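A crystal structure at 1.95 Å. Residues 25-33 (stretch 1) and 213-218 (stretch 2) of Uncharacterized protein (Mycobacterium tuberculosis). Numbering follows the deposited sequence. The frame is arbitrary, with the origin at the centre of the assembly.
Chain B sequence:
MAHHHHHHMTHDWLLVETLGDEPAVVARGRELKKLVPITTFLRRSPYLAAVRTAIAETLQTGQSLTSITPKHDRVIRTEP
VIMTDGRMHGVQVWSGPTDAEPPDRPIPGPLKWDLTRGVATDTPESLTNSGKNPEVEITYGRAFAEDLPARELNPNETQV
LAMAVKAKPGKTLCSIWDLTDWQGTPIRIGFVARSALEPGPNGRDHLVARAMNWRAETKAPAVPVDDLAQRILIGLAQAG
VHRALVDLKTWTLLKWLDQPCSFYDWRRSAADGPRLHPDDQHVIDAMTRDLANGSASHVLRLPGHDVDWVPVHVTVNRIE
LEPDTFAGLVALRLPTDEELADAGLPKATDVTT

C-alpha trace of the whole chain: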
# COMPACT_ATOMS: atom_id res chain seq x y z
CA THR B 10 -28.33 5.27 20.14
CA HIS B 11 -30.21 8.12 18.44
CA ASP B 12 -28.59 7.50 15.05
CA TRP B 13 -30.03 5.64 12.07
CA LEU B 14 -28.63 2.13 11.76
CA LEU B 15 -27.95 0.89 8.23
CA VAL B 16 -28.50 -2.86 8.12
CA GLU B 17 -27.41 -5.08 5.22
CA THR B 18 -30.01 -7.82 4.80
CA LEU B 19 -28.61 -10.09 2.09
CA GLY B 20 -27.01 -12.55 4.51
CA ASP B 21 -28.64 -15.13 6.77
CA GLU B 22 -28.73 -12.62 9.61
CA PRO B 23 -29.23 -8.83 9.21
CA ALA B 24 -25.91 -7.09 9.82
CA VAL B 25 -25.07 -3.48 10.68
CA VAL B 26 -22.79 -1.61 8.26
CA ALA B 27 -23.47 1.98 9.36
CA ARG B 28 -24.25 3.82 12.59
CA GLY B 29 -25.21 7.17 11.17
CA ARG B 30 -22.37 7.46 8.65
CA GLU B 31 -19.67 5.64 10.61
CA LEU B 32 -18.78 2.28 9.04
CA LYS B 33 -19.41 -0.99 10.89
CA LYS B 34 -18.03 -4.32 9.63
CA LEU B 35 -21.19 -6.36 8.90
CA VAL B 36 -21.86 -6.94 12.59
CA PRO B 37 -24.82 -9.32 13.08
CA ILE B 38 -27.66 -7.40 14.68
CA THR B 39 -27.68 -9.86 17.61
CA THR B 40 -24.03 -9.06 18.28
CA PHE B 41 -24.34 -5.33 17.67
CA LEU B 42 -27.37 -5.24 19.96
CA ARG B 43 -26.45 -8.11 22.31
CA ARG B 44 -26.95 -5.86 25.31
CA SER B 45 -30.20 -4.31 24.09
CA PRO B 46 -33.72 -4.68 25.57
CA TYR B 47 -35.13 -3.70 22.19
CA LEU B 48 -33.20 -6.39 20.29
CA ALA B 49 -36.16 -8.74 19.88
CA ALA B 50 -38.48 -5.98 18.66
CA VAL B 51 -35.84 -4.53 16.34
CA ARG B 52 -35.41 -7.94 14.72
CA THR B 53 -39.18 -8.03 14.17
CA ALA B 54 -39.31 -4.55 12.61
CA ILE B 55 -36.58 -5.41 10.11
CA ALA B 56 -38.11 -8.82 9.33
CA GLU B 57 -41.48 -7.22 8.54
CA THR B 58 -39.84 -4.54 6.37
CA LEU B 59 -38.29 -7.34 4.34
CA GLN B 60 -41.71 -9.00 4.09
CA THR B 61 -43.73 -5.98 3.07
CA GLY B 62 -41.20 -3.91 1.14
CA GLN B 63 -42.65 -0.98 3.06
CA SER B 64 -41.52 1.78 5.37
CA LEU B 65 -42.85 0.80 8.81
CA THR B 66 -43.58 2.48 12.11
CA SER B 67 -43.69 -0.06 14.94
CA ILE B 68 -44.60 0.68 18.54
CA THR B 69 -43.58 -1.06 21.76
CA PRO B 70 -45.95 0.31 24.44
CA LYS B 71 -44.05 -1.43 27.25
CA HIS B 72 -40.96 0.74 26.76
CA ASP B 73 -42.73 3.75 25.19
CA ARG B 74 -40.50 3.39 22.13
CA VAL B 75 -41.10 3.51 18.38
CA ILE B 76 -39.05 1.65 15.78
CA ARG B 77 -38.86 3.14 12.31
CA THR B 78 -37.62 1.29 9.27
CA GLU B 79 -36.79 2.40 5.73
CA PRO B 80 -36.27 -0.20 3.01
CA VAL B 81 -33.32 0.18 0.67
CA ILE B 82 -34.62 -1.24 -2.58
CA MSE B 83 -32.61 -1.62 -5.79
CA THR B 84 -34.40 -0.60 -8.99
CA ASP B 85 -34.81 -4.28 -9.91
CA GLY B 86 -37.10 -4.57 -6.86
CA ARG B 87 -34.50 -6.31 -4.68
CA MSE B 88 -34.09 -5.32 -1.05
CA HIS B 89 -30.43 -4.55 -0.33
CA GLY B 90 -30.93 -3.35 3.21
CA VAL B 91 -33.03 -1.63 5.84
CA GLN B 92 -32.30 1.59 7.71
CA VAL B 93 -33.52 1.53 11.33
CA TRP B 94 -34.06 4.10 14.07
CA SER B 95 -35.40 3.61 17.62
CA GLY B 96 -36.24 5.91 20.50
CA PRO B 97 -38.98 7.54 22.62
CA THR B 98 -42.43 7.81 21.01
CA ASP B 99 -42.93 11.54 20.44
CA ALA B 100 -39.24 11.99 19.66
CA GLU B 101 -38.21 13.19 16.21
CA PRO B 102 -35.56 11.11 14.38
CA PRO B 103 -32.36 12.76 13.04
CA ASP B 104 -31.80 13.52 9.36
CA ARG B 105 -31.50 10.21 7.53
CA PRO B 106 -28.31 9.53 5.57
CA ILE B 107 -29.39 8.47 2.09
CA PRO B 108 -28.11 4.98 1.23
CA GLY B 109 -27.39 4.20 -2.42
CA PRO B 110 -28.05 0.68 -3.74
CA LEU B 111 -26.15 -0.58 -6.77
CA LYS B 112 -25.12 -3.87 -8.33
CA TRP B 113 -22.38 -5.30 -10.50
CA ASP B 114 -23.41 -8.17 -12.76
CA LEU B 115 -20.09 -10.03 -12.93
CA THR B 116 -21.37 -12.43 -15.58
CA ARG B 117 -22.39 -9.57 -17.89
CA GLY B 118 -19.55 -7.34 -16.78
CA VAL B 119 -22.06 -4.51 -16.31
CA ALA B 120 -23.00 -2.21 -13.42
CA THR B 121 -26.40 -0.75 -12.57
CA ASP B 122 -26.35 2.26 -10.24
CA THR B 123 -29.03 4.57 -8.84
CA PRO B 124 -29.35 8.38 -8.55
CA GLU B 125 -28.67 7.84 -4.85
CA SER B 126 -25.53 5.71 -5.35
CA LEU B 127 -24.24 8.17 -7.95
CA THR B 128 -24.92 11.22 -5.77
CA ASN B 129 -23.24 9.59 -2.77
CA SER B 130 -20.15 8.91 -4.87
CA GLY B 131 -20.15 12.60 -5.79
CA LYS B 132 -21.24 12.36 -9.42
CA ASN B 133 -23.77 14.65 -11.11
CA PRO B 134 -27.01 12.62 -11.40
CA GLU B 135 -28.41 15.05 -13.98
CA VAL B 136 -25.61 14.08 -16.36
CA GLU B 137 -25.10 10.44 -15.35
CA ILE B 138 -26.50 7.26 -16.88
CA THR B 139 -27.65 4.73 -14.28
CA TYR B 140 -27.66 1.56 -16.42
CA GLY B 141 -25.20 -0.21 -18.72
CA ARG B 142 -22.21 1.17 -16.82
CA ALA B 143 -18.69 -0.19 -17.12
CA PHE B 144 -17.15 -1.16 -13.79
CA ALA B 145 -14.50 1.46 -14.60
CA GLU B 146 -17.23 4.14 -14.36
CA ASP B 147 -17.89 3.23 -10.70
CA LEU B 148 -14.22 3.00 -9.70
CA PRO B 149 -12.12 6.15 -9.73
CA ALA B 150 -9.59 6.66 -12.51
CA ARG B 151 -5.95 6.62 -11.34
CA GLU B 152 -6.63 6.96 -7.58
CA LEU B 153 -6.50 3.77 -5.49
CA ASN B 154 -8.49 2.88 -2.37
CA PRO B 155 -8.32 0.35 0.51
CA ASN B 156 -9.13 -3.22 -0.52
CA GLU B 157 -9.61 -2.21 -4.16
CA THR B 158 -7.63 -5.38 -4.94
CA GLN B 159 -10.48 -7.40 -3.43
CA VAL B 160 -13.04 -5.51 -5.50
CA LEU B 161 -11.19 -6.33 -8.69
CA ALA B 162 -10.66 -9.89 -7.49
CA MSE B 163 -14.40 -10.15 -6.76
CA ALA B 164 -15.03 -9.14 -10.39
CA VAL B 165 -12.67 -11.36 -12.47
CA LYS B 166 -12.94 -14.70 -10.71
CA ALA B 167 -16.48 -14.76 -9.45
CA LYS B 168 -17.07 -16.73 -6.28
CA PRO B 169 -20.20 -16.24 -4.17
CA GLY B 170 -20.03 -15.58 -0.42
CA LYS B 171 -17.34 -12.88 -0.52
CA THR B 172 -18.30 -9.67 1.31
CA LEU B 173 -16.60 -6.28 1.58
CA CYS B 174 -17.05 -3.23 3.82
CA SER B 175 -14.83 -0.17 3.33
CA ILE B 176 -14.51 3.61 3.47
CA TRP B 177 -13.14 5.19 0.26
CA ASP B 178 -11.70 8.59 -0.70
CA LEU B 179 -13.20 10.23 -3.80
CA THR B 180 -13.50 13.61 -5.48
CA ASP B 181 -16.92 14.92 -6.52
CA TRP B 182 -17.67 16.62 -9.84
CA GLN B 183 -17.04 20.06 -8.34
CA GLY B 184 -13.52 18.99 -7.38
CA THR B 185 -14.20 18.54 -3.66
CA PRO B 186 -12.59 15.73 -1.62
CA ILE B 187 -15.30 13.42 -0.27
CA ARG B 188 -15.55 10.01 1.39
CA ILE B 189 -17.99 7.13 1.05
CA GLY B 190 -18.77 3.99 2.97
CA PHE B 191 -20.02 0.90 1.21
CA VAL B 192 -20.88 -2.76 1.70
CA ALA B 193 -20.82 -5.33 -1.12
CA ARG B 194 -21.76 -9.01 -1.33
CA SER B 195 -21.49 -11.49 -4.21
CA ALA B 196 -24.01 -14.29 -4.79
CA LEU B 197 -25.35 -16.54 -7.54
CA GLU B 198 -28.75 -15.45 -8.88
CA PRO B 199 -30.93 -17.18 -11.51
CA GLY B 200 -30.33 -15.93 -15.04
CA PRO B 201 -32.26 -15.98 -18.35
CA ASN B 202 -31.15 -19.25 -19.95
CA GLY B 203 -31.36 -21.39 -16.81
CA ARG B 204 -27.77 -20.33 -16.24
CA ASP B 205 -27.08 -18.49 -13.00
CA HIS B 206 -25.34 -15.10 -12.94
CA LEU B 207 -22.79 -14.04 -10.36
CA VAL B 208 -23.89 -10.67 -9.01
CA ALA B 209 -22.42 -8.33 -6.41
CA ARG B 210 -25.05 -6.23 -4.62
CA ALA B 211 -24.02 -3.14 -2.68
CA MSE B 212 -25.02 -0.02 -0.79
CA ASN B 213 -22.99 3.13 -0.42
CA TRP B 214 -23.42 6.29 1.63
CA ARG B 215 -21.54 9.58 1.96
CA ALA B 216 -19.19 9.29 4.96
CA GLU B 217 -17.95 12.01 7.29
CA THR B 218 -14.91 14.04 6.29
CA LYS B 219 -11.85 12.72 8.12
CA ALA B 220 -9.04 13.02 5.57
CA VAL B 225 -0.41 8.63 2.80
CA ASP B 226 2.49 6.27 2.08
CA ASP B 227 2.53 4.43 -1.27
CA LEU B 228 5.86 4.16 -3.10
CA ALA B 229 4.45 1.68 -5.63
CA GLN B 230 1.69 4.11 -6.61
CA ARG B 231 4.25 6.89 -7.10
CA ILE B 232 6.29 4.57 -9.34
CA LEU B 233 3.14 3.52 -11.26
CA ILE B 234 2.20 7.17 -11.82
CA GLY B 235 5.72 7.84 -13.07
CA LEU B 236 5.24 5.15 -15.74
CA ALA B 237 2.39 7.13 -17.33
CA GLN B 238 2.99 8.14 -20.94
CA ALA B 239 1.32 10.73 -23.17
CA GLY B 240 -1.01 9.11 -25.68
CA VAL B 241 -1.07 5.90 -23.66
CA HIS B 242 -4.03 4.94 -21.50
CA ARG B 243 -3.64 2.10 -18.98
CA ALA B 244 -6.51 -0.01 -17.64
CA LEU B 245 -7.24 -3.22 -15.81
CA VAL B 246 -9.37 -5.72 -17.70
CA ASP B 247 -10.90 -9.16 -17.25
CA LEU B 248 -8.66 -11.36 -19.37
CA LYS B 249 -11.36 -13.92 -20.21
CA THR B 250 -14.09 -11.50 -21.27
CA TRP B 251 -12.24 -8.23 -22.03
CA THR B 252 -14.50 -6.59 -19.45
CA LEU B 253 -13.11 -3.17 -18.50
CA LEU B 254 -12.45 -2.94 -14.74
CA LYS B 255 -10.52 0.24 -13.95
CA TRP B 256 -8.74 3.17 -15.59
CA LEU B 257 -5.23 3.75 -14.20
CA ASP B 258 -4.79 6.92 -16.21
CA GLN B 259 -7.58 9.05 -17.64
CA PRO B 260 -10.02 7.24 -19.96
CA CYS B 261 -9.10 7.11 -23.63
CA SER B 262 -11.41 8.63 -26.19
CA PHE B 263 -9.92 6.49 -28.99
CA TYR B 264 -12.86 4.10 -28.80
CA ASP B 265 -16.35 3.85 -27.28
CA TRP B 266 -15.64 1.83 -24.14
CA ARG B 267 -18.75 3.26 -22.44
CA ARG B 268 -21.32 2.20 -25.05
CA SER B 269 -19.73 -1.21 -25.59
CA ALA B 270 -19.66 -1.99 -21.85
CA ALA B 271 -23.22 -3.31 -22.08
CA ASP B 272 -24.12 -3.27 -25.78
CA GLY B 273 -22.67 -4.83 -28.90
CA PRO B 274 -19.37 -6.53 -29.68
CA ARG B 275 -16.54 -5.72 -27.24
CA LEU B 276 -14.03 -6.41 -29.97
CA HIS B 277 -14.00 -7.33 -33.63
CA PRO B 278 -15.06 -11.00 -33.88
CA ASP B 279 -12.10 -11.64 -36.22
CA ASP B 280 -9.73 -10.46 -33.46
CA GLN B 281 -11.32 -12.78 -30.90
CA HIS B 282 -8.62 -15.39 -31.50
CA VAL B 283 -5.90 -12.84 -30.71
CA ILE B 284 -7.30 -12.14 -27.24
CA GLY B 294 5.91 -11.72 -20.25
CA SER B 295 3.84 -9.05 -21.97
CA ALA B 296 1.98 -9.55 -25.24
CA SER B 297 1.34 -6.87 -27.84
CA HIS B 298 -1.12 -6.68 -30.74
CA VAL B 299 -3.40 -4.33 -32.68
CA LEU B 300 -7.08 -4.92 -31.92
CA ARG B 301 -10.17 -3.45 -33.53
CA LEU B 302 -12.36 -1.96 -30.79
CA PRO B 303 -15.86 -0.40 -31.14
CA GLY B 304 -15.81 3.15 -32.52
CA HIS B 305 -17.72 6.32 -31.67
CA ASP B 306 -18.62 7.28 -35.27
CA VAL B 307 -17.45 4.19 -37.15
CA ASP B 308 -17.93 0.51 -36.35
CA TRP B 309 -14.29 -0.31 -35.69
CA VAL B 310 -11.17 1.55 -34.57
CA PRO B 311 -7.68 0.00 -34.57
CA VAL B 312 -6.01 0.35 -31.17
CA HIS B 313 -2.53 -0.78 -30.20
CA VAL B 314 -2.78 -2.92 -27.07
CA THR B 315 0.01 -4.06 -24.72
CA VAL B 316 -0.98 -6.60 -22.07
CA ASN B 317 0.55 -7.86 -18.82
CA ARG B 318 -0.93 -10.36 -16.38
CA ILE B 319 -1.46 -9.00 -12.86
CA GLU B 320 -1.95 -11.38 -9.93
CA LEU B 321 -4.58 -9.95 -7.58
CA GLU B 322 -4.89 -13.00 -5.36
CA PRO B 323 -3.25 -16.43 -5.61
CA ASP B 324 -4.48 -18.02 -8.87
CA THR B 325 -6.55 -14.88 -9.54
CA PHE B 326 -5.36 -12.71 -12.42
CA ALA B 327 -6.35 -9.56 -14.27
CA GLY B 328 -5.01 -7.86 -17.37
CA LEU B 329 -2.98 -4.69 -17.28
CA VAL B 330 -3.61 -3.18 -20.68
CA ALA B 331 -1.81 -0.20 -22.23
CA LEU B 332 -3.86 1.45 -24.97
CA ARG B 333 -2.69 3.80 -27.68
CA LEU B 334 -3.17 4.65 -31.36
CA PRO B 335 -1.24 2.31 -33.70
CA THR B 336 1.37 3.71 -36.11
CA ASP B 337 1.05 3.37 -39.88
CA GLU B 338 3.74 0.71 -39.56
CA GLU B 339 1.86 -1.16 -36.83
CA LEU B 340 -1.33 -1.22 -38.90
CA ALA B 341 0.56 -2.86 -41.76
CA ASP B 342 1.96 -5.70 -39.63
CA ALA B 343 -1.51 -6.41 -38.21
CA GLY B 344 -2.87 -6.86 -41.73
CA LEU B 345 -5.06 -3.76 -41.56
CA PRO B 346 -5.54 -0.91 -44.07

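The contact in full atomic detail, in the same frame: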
# COMPACT_ATOMS: atom_id res chain seq x y z
N VAL B 25 -25.29 -4.92 10.71
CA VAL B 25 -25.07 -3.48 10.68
C VAL B 25 -23.82 -3.12 9.86
O VAL B 25 -22.78 -3.78 9.98
CB VAL B 25 -24.94 -2.91 12.12
CG1 VAL B 25 -24.74 -1.40 12.09
CG2 VAL B 25 -26.17 -3.30 12.95
N VAL B 26 -23.93 -2.10 9.02
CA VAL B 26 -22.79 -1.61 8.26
C VAL B 26 -22.60 -0.11 8.47
O VAL B 26 -21.54 0.44 8.15
CB VAL B 26 -22.95 -1.90 6.75
CG1 VAL B 26 -23.04 -3.40 6.50
CG2 VAL B 26 -24.17 -1.20 6.21
N ALA B 27 -23.61 0.56 9.03
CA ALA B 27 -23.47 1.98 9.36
C ALA B 27 -24.24 2.38 10.62
O ALA B 27 -25.41 2.04 10.77
CB ALA B 27 -23.92 2.84 8.19
N ARG B 28 -23.56 3.09 11.52
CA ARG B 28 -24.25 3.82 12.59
C ARG B 28 -24.16 5.29 12.24
O ARG B 28 -23.10 5.90 12.34
CB ARG B 28 -23.63 3.55 13.96
CG ARG B 28 -24.39 4.24 15.10
CD ARG B 28 -24.18 3.55 16.45
NE ARG B 28 -22.78 3.54 16.87
CZ ARG B 28 -22.34 2.96 17.98
NH1 ARG B 28 -23.19 2.34 18.79
NH2 ARG B 28 -21.05 2.99 18.29
N GLY B 29 -25.27 5.87 11.79
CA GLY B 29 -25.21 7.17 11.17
C GLY B 29 -24.40 7.00 9.90
O GLY B 29 -24.83 6.29 9.00
N ARG B 30 -23.21 7.59 9.84
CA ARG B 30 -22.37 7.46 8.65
C ARG B 30 -21.07 6.70 8.93
O ARG B 30 -20.29 6.43 8.02
CB ARG B 30 -22.05 8.85 8.07
CG ARG B 30 -23.29 9.57 7.56
CD ARG B 30 -22.98 10.98 7.06
NE ARG B 30 -24.21 11.71 6.74
CZ ARG B 30 -24.86 11.63 5.58
NH1 ARG B 30 -24.41 10.83 4.62
NH2 ARG B 30 -25.96 12.34 5.39
N GLU B 31 -20.86 6.36 10.20
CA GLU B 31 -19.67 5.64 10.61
C GLU B 31 -19.78 4.18 10.21
O GLU B 31 -20.77 3.53 10.51
CB GLU B 31 -19.44 5.78 12.13
N LEU B 32 -18.77 3.66 9.52
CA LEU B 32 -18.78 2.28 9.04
C LEU B 32 -18.72 1.25 10.16
O LEU B 32 -17.96 1.40 11.12
CB LEU B 32 -17.60 2.05 8.08
CG LEU B 32 -17.41 0.61 7.58
CD1 LEU B 32 -18.56 0.23 6.65
CD2 LEU B 32 -16.08 0.45 6.86
N LYS B 33 -19.52 0.19 10.04
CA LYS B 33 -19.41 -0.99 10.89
C LYS B 33 -19.23 -2.23 10.01
O LYS B 33 -19.83 -2.34 8.94
CB LYS B 33 -20.65 -1.15 11.78
CG LYS B 33 -21.03 0.09 12.56
CD LYS B 33 -19.96 0.46 13.59
CE LYS B 33 -20.33 1.71 14.34
NZ LYS B 33 -19.26 2.11 15.31
N ASN B 213 -23.92 2.14 -0.96
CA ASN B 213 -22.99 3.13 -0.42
C ASN B 213 -23.71 4.21 0.37
O ASN B 213 -24.95 4.22 0.48
CB ASN B 213 -22.12 3.75 -1.55
CG ASN B 213 -22.91 4.62 -2.52
OD1 ASN B 213 -24.06 4.98 -2.28
ND2 ASN B 213 -22.27 4.97 -3.63
N TRP B 214 -22.92 5.11 0.96
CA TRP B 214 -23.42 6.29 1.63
C TRP B 214 -22.27 7.28 1.74
O TRP B 214 -21.10 6.87 1.73
CB TRP B 214 -23.99 5.95 3.02
CG TRP B 214 -22.97 5.42 4.00
CD1 TRP B 214 -22.25 6.15 4.91
CD2 TRP B 214 -22.58 4.06 4.18
NE1 TRP B 214 -21.43 5.31 5.64
CE2 TRP B 214 -21.61 4.03 5.21
CE3 TRP B 214 -22.95 2.86 3.56
CZ2 TRP B 214 -21.02 2.84 5.64
CZ3 TRP B 214 -22.35 1.68 3.98
CH2 TRP B 214 -21.40 1.68 5.01
N ARG B 215 -22.58 8.57 1.80
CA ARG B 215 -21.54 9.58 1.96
C ARG B 215 -21.06 9.54 3.41
O ARG B 215 -21.87 9.62 4.33
CB ARG B 215 -22.07 10.97 1.59
CG ARG B 215 -21.02 12.08 1.66
CD ARG B 215 -20.06 12.01 0.47
NE ARG B 215 -20.78 12.17 -0.79
CZ ARG B 215 -20.98 13.34 -1.39
NH1 ARG B 215 -20.50 14.44 -0.85
NH2 ARG B 215 -21.65 13.40 -2.53
N ALA B 216 -19.75 9.37 3.61
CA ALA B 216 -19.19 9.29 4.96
C ALA B 216 -18.77 10.66 5.46
O ALA B 216 -18.84 11.65 4.73
CB ALA B 216 -18.01 8.32 4.98
N GLU B 217 -18.38 10.74 6.73
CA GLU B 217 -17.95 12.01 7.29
C GLU B 217 -16.59 12.35 6.73
O GLU B 217 -15.85 11.47 6.28
CB GLU B 217 -17.93 11.94 8.82
N THR B 218 -16.24 13.64 6.74
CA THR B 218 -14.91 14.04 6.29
C THR B 218 -13.90 13.81 7.41
O THR B 218 -14.04 14.35 8.50
CB THR B 218 -14.87 15.51 5.86
OG1 THR B 218 -15.92 15.76 4.93
CG2 THR B 218 -13.53 15.83 5.21
O HOH W 1 -25.43 9.36 1.94
O HOH W 2 -18.37 8.43 8.27

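A buried polar group is affordable when its hydrogen-bonding capacity is met, and the contact between a β-hairpin and a strand whose touching residues lie at least 182 positions away in the same chain illustrates the principle. The two stretches bury 328 Å² together. Trp-214, itself buried, is the centre of the contact and has the largest covered area, 113 Å²; Arg-30 follows with 97 Å², although it remains exposed. The CA-to-CB bond of Trp-214 points toward the hairpin, and with chi1 near 64° (p) the indole reaches it. Ala-27 CB sits over one face of the six-membered ring of Trp-214, 4.1 Å from its centroid, in a CH-pi contact that a methyl group is small enough to make at close range. Leu-32 meets the ring at its edge, CD1 lying 3.6 Å from Trp-214 CH2, while Val-26 CG2 adds an apolar contact of 4.1 Å to Trp-214 CZ3.

The indole's one polar atom is not left unpaired: Trp-214 NE1 donates to Arg-30 O at 2.9 Å, with an N-H...O angle of 157°. The acceptor is available because Arg-30 lies in the type II' turn from Arg-28 to Glu-31, where the backbone pairing is made by the flanking residues, Arg-28 N to Glu-31 O (3.0 Å) and Glu-31 N to Arg-28 O (3.1 Å). Gly-29, with a phi of 65°, suits this turn. Val-26 O is likewise satisfied within the hairpin, accepting from Lys-33 N at 2.8 Å.

Arg-30 also donates. Its side chain leaves with chi1 m and then runs extended through chi2 and chi3 (t, t), bringing Arg-30 NH1 within 2.8 Å of Arg-215 O, which it meets near the guanidinium plane, as a directed N-H bond requires. Two waters add to the accounting. One accepts from both Arg-30 NH1 (3.2 Å) and Arg-215 N (3.0 Å), so that both backbone polar atoms of Arg-215 are served. The other accepts from Glu-217 N at 2.8 Å and makes a weak bond to Arg-30 O, also 2.8 Å.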